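Local coordinates for protein putative glucoamylase (Bacteroides caccae ATCC 43185, PDB 4QT9) that is a putative glucoamylase with an alpha/alpha-toroid fold and probably hydrolyses glycosidic bonds in glucose-containing carbohydrates, at residues 80-85 against 149-154; 143-148 against 164-169; 402-405 against 410-413. One frame throughout, in Å; residues are numbered along the deposited sequence. Where two conformers were deposited one is given.

Interaction 1: residues 80-85 against 149-154; sequences GIDRGY and HQYYAN
Asp82 and Tyr151 are the closest backbone pair here, with their CA atoms 9.5 Å apart, so two helices whose chains run in broadly the same direction keep their backbones apart and Tyr151 bridges the gap. The helices are 67-83 and 135-152 of the alpha/alpha toroid, meeting near their C-terminal ends, and the buried surface is modest at 166 Å². A chi1 of -168° swings the Tyr151 ring away from its own backbone N and across to helix 67-83, where Tyr151 OH reaches the backbone of Asp82, 3.5 Å from Asp82 CA. Asp82 OD1 lies 3.2 Å from Tyr151 OH; the hydroxyl proton may go to a different acceptor, so a hydrogen bond between them is left open. OD1 approaches at the ring edge, in its plane, also passing 3.6 Å from Tyr151 CE1, while the carboxylate is turned 78° against the ring. One carboxylate oxygen therefore meets the ring at its edge, and the two planes do not stack. Ile81 supplies the apolar half of the contact: its CG2 branch sits 4.1 Å from Tyr151 CE2, approaching the ring obliquely. Just beyond, helix 67-83 ends in a Schellman motif at Gly84, whose positive phi (87°) accompanies the bonds from Tyr85 N to Gly80 O and from Gly84 N to Ile81 O. Helix 88-104 follows, and its Met95 touches both Ile81 and Tyr152, bringing a third helix to the buried side. There the Ile81 and Tyr152 side chains cross at about a right angle, with Ile81 CD1 3.9 Å from Tyr152 OH.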
loop_
_atom_site.group_PDB
_atom_site.type_symbol
_atom_site.label_atom_id
_atom_site.label_comp_id
_atom_site.label_asym_id
_atom_site.label_seq_id
_atom_site.Cartn_x
_atom_site.Cartn_y
_atom_site.Cartn_z
ATOM N N GLY A 80 14.991 0.168 -6.478
ATOM C CA GLY A 80 16.191 1.005 -6.479
ATOM C C GLY A 80 17.459 0.192 -6.671
ATOM O O GLY A 80 18.347 0.571 -7.444
ATOM N N ILE A 81 17.548 -0.941 -5.966
ATOM C CA ILE A 81 18.667 -1.872 -6.082
ATOM C C ILE A 81 18.727 -2.372 -7.532
ATOM O O ILE A 81 19.792 -2.351 -8.136
ATOM C CB ILE A 81 18.522 -3.059 -5.070
ATOM C CG1 ILE A 81 18.545 -2.586 -3.599
ATOM C CG2 ILE A 81 19.581 -4.146 -5.311
ATOM C CD1 ILE A 81 17.985 -3.682 -2.593
ATOM N N ASP A 82 17.575 -2.796 -8.091
ATOM C CA ASP A 82 17.508 -3.332 -9.450
ATOM C C ASP A 82 17.937 -2.314 -10.502
ATOM O O ASP A 82 18.589 -2.693 -11.474
ATOM C CB ASP A 82 16.097 -3.859 -9.776
ATOM C CG ASP A 82 16.094 -4.811 -10.965
ATOM O OD1 ASP A 82 16.717 -5.891 -10.864
ATOM O OD2 ASP A 82 15.498 -4.463 -12.004
ATOM N N ARG A 83 17.614 -1.030 -10.297
ATOM C CA ARG A 83 17.984 0.036 -11.233
ATOM C C ARG A 83 19.419 0.528 -11.020
ATOM O O ARG A 83 19.967 1.199 -11.896
ATOM C CB ARG A 83 17.007 1.206 -11.132
ATOM C CG ARG A 83 15.651 0.831 -11.698
ATOM C CD ARG A 83 14.863 2.014 -12.194
ATOM N NE ARG A 83 13.645 1.524 -12.829
ATOM C CZ ARG A 83 13.454 1.460 -14.141
ATOM N NH1 ARG A 83 14.368 1.939 -14.978
ATOM N NH2 ARG A 83 12.329 0.951 -14.629
ATOM N N GLY A 84 20.017 0.196 -9.882
ATOM C CA GLY A 84 21.376 0.634 -9.580
ATOM C C GLY A 84 21.464 1.999 -8.916
ATOM O O GLY A 84 22.481 2.689 -9.052
ATOM N N TYR A 85 20.409 2.389 -8.173
ATOM C CA TYR A 85 20.381 3.618 -7.375
ATOM C C TYR A 85 21.416 3.477 -6.227
ATOM O O TYR A 85 22.096 4.425 -5.863
ATOM C CB TYR A 85 18.966 3.859 -6.815
ATOM C CG TYR A 85 17.875 4.220 -7.810
ATOM C CD1 TYR A 85 18.171 4.470 -9.147
ATOM C CD2 TYR A 85 16.560 4.392 -7.395
ATOM C CE1 TYR A 85 17.169 4.807 -10.059
ATOM C CE2 TYR A 85 15.549 4.733 -8.296
ATOM C CZ TYR A 85 15.859 4.952 -9.628
ATOM O OH TYR A 85 14.872 5.357 -10.507
ATOM N N HIS A 149 12.156 -11.788 -0.804
ATOM C CA HIS A 149 12.437 -13.222 -0.706
ATOM C C HIS A 149 12.720 -13.806 -2.103
ATOM O O HIS A 149 13.734 -14.484 -2.297
ATOM C CB HIS A 149 11.259 -13.966 -0.055
ATOM C CG HIS A 149 11.537 -15.433 0.020
ATOM N ND1 HIS A 149 11.206 -16.278 -1.020
ATOM C CD2 HIS A 149 12.254 -16.118 0.933
ATOM C CE1 HIS A 149 11.700 -17.458 -0.694
ATOM N NE2 HIS A 149 12.326 -17.417 0.484
ATOM N N GLN A 150 11.837 -13.509 -3.067
ATOM C CA GLN A 150 11.957 -14.003 -4.445
ATOM C C GLN A 150 13.124 -13.352 -5.183
ATOM O O GLN A 150 13.760 -14.016 -6.000
ATOM C CB GLN A 150 10.642 -13.834 -5.211
ATOM C CG GLN A 150 9.557 -14.813 -4.707
ATOM C CD GLN A 150 9.976 -16.252 -4.762
ATOM O OE1 GLN A 150 10.279 -16.874 -3.741
ATOM N NE2 GLN A 150 10.040 -16.795 -5.955
ATOM N N TYR A 151 13.452 -12.098 -4.854
ATOM C CA TYR A 151 14.580 -11.416 -5.464
ATOM C C TYR A 151 15.914 -12.052 -5.038
ATOM O O TYR A 151 16.812 -12.189 -5.864
ATOM C CB TYR A 151 14.557 -9.932 -5.065
ATOM C CG TYR A 151 15.496 -9.052 -5.857
ATOM C CD1 TYR A 151 15.192 -8.673 -7.164
ATOM C CD2 TYR A 151 16.648 -8.531 -5.277
ATOM C CE1 TYR A 151 16.024 -7.813 -7.881
ATOM C CE2 TYR A 151 17.490 -7.665 -5.984
ATOM C CZ TYR A 151 17.170 -7.305 -7.286
ATOM O OH TYR A 151 17.994 -6.469 -8.014
ATOM N N TYR A 152 16.035 -12.441 -3.754
ATOM C CA TYR A 152 17.257 -13.009 -3.174
ATOM C C TYR A 152 17.316 -14.553 -3.134
ATOM O O TYR A 152 18.401 -15.101 -2.884
ATOM C CB TYR A 152 17.440 -12.468 -1.753
ATOM C CG TYR A 152 17.916 -11.021 -1.657
ATOM C CD1 TYR A 152 18.623 -10.423 -2.702
ATOM C CD2 TYR A 152 17.763 -10.295 -0.482
ATOM C CE1 TYR A 152 19.134 -9.131 -2.588
ATOM C CE2 TYR A 152 18.260 -8.998 -0.360
ATOM C CZ TYR A 152 18.934 -8.413 -1.422
ATOM O OH TYR A 152 19.399 -7.123 -1.303
ATOM N N ALA A 153 16.190 -15.258 -3.399
ATOM C CA ALA A 153 16.118 -16.733 -3.314
ATOM C C ALA A 153 17.147 -17.455 -4.174
ATOM O O ALA A 153 17.570 -18.552 -3.802
ATOM C CB ALA A 153 14.724 -17.227 -3.679
ATOM N N ASN A 154 17.546 -16.868 -5.304
ATOM C CA ASN A 154 18.524 -17.526 -6.166
ATOM C C ASN A 154 19.811 -16.701 -6.291
ATOM O O ASN A 154 20.595 -16.948 -7.210
ATOM C CB ASN A 154 17.921 -17.817 -7.542
ATOM C CG ASN A 154 16.786 -18.816 -7.496
ATOM O OD1 ASN A 154 15.605 -18.463 -7.621
ATOM N ND2 ASN A 154 17.113 -20.087 -7.304
#

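Interaction 2: residues 143-148 against 164-169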
loop_
_atom_site.group_PDB
_atom_site.type_symbol
_atom_site.label_atom_id
_atom_site.label_comp_id
_atom_site.label_asym_id
_atom_site.label_seq_id
_atom_site.Cartn_x
_atom_site.Cartn_y
_atom_site.Cartn_z
ATOM N N GLN A 143 3.570 -8.679 1.828
ATOM C CA GLN A 143 3.559 -8.549 0.366
ATOM C C GLN A 143 4.967 -8.045 -0.124
ATOM O O GLN A 143 5.525 -8.580 -1.091
ATOM C CB GLN A 143 2.426 -7.604 -0.080
ATOM C CG GLN A 143 2.371 -7.340 -1.589
ATOM C CD GLN A 143 1.205 -6.489 -2.042
ATOM O OE1 GLN A 143 0.581 -6.772 -3.077
ATOM N NE2 GLN A 143 0.904 -5.408 -1.320
ATOM N N GLY A 144 5.541 -7.090 0.601
ATOM C CA GLY A 144 6.874 -6.578 0.329
ATOM C C GLY A 144 7.973 -7.587 0.616
ATOM O O GLY A 144 8.868 -7.782 -0.210
ATOM N N LEU A 145 7.910 -8.234 1.782
ATOM C CA LEU A 145 8.937 -9.211 2.177
ATOM C C LEU A 145 8.975 -10.438 1.230
ATOM O O LEU A 145 10.060 -10.890 0.874
ATOM C CB LEU A 145 8.740 -9.654 3.626
ATOM C CG LEU A 145 9.113 -8.640 4.710
ATOM C CD1 LEU A 145 8.652 -9.142 6.078
ATOM C CD2 LEU A 145 10.633 -8.368 4.755
ATOM N N LEU A 146 7.808 -10.910 0.753
ATOM C CA LEU A 146 7.800 -12.057 -0.165
ATOM C C LEU A 146 8.446 -11.688 -1.509
ATOM O O LEU A 146 9.068 -12.543 -2.129
ATOM C CB LEU A 146 6.388 -12.626 -0.352
ATOM C CG LEU A 146 5.809 -13.345 0.897
ATOM C CD1 LEU A 146 4.453 -13.945 0.613
ATOM C CD2 LEU A 146 6.740 -14.471 1.415
ATOM N N ALA A 147 8.319 -10.420 -1.931
ATOM C CA ALA A 147 8.975 -9.894 -3.127
ATOM C C ALA A 147 10.530 -9.915 -2.953
ATOM O O ALA A 147 11.236 -10.370 -3.852
ATOM C CB ALA A 147 8.489 -8.473 -3.410
ATOM N N VAL A 148 11.047 -9.463 -1.794
ATOM C CA VAL A 148 12.503 -9.477 -1.493
ATOM C C VAL A 148 12.975 -10.933 -1.421
ATOM O O VAL A 148 14.058 -11.274 -1.913
ATOM C CB VAL A 148 12.868 -8.693 -0.193
ATOM C CG1 VAL A 148 14.353 -8.857 0.181
ATOM C CG2 VAL A 148 12.511 -7.221 -0.324
ATOM N N GLN A 164 16.151 -16.910 3.584
ATOM C CA GLN A 164 15.798 -17.933 4.571
ATOM C C GLN A 164 15.246 -17.274 5.859
ATOM O O GLN A 164 14.285 -17.771 6.432
ATOM C CB GLN A 164 17.036 -18.802 4.852
ATOM C CG GLN A 164 16.800 -20.004 5.720
ATOM C CD GLN A 164 18.028 -20.881 5.833
ATOM O OE1 GLN A 164 18.591 -21.048 6.917
ATOM N NE2 GLN A 164 18.455 -21.479 4.720
ATOM N N ARG A 165 15.840 -16.132 6.285
ATOM C CA ARG A 165 15.404 -15.392 7.468
ATOM C C ARG A 165 14.019 -14.765 7.218
ATOM O O ARG A 165 13.170 -14.742 8.117
ATOM C CB ARG A 165 16.462 -14.331 7.844
ATOM C CG ARG A 165 17.655 -14.976 8.542
ATOM C CD ARG A 165 18.773 -14.007 8.684
ATOM N NE ARG A 165 18.485 -12.955 9.659
ATOM C CZ ARG A 165 19.175 -11.824 9.753
ATOM N NH1 ARG A 165 20.191 -11.588 8.937
ATOM N NH2 ARG A 165 18.870 -10.931 10.682
ATOM N N ILE A 166 13.768 -14.316 5.981
ATOM C CA ILE A 166 12.486 -13.738 5.598
ATOM C C ILE A 166 11.393 -14.840 5.616
ATOM O O ILE A 166 10.277 -14.605 6.128
ATOM C CB ILE A 166 12.584 -13.034 4.218
ATOM C CG1 ILE A 166 13.318 -11.686 4.352
ATOM C CG2 ILE A 166 11.177 -12.819 3.615
ATOM C CD1 ILE A 166 13.972 -11.148 3.089
ATOM N N ASP A 167 11.708 -16.019 5.049
ATOM C CA ASP A 167 10.752 -17.139 5.024
ATOM C C ASP A 167 10.359 -17.548 6.444
ATOM O O ASP A 167 9.207 -17.861 6.659
ATOM C CB ASP A 167 11.288 -18.346 4.243
ATOM C CG ASP A 167 10.195 -19.381 3.916
ATOM O OD1 ASP A 167 9.243 -19.038 3.197
ATOM O OD2 ASP A 167 10.305 -20.521 4.374
ATOM N N ARG A 168 11.292 -17.490 7.408
ATOM C CA ARG A 168 10.982 -17.792 8.808
ATOM C C ARG A 168 9.955 -16.779 9.374
ATOM O O ARG A 168 9.021 -17.211 10.050
ATOM C CB ARG A 168 12.246 -17.826 9.683
ATOM C CG ARG A 168 11.987 -18.497 11.033
ATOM C CD ARG A 168 13.035 -18.157 12.078
ATOM N NE ARG A 168 12.447 -17.989 13.411
ATOM C CZ ARG A 168 12.848 -18.636 14.502
ATOM N NH1 ARG A 168 13.853 -19.503 14.439
ATOM N NH2 ARG A 168 12.252 -18.418 15.668
ATOM N N LEU A 169 10.110 -15.448 9.079
ATOM C CA LEU A 169 9.180 -14.433 9.551
ATOM C C LEU A 169 7.811 -14.646 8.950
ATOM O O LEU A 169 6.833 -14.450 9.656
ATOM C CB LEU A 169 9.662 -12.993 9.221
ATOM C CG LEU A 169 10.981 -12.524 9.906
ATOM C CD1 LEU A 169 11.524 -11.262 9.236
ATOM C CD2 LEU A 169 10.799 -12.302 11.402
#
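Ile166 carries this contact by using its two branches against two residues one helical turn apart, Leu145 and Val148. Its CG2 methyl stands anti to the backbone N (chi1 -75° for CG1), a setting that sends CG2 against the backbone of the facing helix and leaves the longer CG1-CD1 arm to reach Val148. Ile166 CG2 rests 3.5 Å from the carbonyl oxygen Leu145 O and 4.0 Å from Leu145 CB, so what it meets is the main chain and the root of the leucine, not its terminal methyls, CD1 and CD2. The other arm brings Ile166 CD1 to 3.7 Å from Val148 CG1, the two side chains crossing at about a right angle with methyl against methyl. A chi1 of 174° at Val148 turns CG1 to the facing helix. With contacts so near the backbone, the helices come close, 6.7 Å between Leu145 CA and Ile166 CA. The three touching residues are all buried, and the contact between the segments is wholly apolar on the side-chain level. Ile74 of helix 67-83 touches both Leu145 and Val148, while Val99 of helix 88-104 touches Ile166, which extends the apolar layer to two further helices. Helices 135-152 and 157-172, consecutive in the chain and running in roughly opposite directions, form a packed helical hairpin of the kind from which the alpha/alpha toroid is built.

Interaction 3: residues 402-405 against 410-413; sequences IENY and LWKL
Glu403 meets Leu410 through its aliphatic root: CB and CG both come within 3.8 Å of Leu410 CD2, the side chains crossing at about a right angle. A bend at chi2 then leads the carboxylate away to other partners: OE1 forms a salt bridge with Arg83 and a hydrogen bond with Gln29, and OE2 a hydrogen bond with Thr407. Asn404, next in line, does most of the work. Its OD1 accepts a hydrogen bond from Trp411 N at 3.0 Å, a moderately bent one (147° at the hydrogen), with the donor standing 36° out of the carbonyl plane. The same side chain lies over one face of the Trp411 indole, amide and ring planes only 14° apart. Asn404 CB sits 3.6 Å from the centroid of the six-membered ring in a CH-pi contact almost on the ring normal. Further along, Asn404 ND2 lies 3.2 Å from Trp411 NE1; both are donors, and each is satisfied elsewhere, ND2 by Leu269 O and NE1 by Phe268 O. Replacing Trp411 by an alanine would probably strip the Asn404 amide of its stacking platform and leave Phe268 O without its indole donor. The contact bridges the short turn between helices 392-406 and 409-415, with Met75 and Leu78 of helix 67-83 against Leu410 and the 268-273 loop bordering Trp411.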
loop_
_atom_site.group_PDB
_atom_site.type_symbol
_atom_site.label_atom_id
_atom_site.label_comp_id
_atom_site.label_asym_id
_atom_site.label_seq_id
_atom_site.Cartn_x
_atom_site.Cartn_y
_atom_site.Cartn_z
ATOM N N ILE A 402 5.178 2.909 -10.547
ATOM C CA ILE A 402 5.985 3.383 -11.684
ATOM C C ILE A 402 6.876 2.205 -12.141
ATOM O O ILE A 402 6.989 1.941 -13.346
ATOM C CB ILE A 402 6.804 4.665 -11.364
ATOM C CG1 ILE A 402 5.912 5.932 -11.392
ATOM C CG2 ILE A 402 7.966 4.832 -12.351
ATOM C CD1 ILE A 402 6.628 7.228 -10.841
ATOM N N GLU A 403 7.479 1.478 -11.173
ATOM C CA GLU A 403 8.318 0.319 -11.479
ATOM C C GLU A 403 7.504 -0.773 -12.191
ATOM O O GLU A 403 7.936 -1.262 -13.242
ATOM C CB GLU A 403 8.997 -0.253 -10.226
ATOM C CG GLU A 403 10.085 -1.255 -10.579
ATOM C CD GLU A 403 11.198 -0.673 -11.438
ATOM O OE1 GLU A 403 11.728 0.403 -11.078
ATOM O OE2 GLU A 403 11.497 -1.262 -12.502
ATOM N N ASN A 404 6.326 -1.124 -11.653
ATOM C CA ASN A 404 5.477 -2.162 -12.256
ATOM C C ASN A 404 5.033 -1.774 -13.651
ATOM O O ASN A 404 4.977 -2.638 -14.517
ATOM C CB ASN A 404 4.264 -2.521 -11.389
ATOM C CG ASN A 404 4.594 -3.412 -10.224
ATOM O OD1 ASN A 404 5.525 -4.204 -10.273
ATOM N ND2 ASN A 404 3.853 -3.284 -9.137
ATOM N N TYR A 405 4.745 -0.490 -13.872
ATOM C CA TYR A 405 4.357 0.032 -15.181
ATOM C C TYR A 405 5.519 -0.065 -16.176
ATOM O O TYR A 405 5.297 -0.416 -17.333
ATOM C CB TYR A 405 3.884 1.504 -15.071
ATOM C CG TYR A 405 3.750 2.193 -16.418
ATOM C CD1 TYR A 405 2.763 1.807 -17.326
ATOM C CD2 TYR A 405 4.627 3.210 -16.797
ATOM C CE1 TYR A 405 2.652 2.416 -18.573
ATOM C CE2 TYR A 405 4.522 3.828 -18.041
ATOM C CZ TYR A 405 3.522 3.439 -18.917
ATOM O OH TYR A 405 3.438 4.028 -20.152
ATOM N N LEU A 410 7.950 -5.728 -9.461
ATOM C CA LEU A 410 7.372 -6.201 -8.200
ATOM C C LEU A 410 6.297 -7.248 -8.436
ATOM O O LEU A 410 6.236 -8.229 -7.678
ATOM C CB LEU A 410 6.868 -5.059 -7.308
ATOM C CG LEU A 410 7.931 -4.126 -6.710
ATOM C CD1 LEU A 410 9.060 -4.897 -5.987
ATOM C CD2 LEU A 410 8.482 -3.138 -7.742
ATOM N N TRP A 411 5.519 -7.111 -9.541
ATOM C CA TRP A 411 4.540 -8.141 -9.874
ATOM C C TRP A 411 5.236 -9.475 -10.223
ATOM O O TRP A 411 4.768 -10.514 -9.778
ATOM C CB TRP A 411 3.662 -7.724 -11.043
ATOM C CG TRP A 411 2.771 -6.543 -10.830
ATOM C CD1 TRP A 411 2.111 -6.196 -9.684
ATOM C CD2 TRP A 411 2.266 -5.682 -11.857
ATOM N NE1 TRP A 411 1.333 -5.084 -9.908
ATOM C CE2 TRP A 411 1.394 -4.759 -11.240
ATOM C CE3 TRP A 411 2.502 -5.574 -13.237
ATOM C CZ2 TRP A 411 0.739 -3.759 -11.959
ATOM C CZ3 TRP A 411 1.818 -4.612 -13.955
ATOM C CH2 TRP A 411 0.972 -3.699 -13.315
ATOM N N LYS A 412 6.320 -9.448 -11.037
ATOM C CA LYS A 412 7.026 -10.685 -11.427
ATOM C C LYS A 412 7.538 -11.417 -10.188
ATOM O O LYS A 412 7.335 -12.610 -10.071
ATOM C CB LYS A 412 8.220 -10.414 -12.382
ATOM C CG LYS A 412 7.905 -9.640 -13.661
ATOM C CD LYS A 412 7.818 -10.507 -14.914
ATOM C CE LYS A 412 8.153 -9.725 -16.167
ATOM N NZ LYS A 412 7.087 -8.768 -16.553
ATOM N N LEU A 413 8.177 -10.687 -9.253
ATOM C CA LEU A 413 8.764 -11.277 -8.059
ATOM C C LEU A 413 7.696 -11.898 -7.144
ATOM O O LEU A 413 7.757 -13.109 -6.877
ATOM C CB LEU A 413 9.605 -10.243 -7.302
ATOM C CG LEU A 413 10.856 -9.739 -8.016
ATOM C CD1 LEU A 413 11.423 -8.543 -7.290
ATOM C CD2 LEU A 413 11.900 -10.837 -8.166
#

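How the interactions relate
The three contacts form a continuous patch of the toroid. Interactions 1 and 2 share helix 135-152, their centres 13 Å apart, and meet where His149 CB packs 3.8 Å from Ile166 CG2. Interaction 3 lies about 12 Å from interaction 1, centre to centre, and is tied to it by a salt bridge of 2.8 Å between Arg83 NE and Glu403 OE1, and by Tyr151 CD1 packing 3.8 Å from Leu413 CD1. Interactions 2 and 3 are further apart, about 17 Å between centres, yet Leu413 CB still reaches within 3.8 Å of Ala147 O. Leu413 therefore touches both of the other contacts.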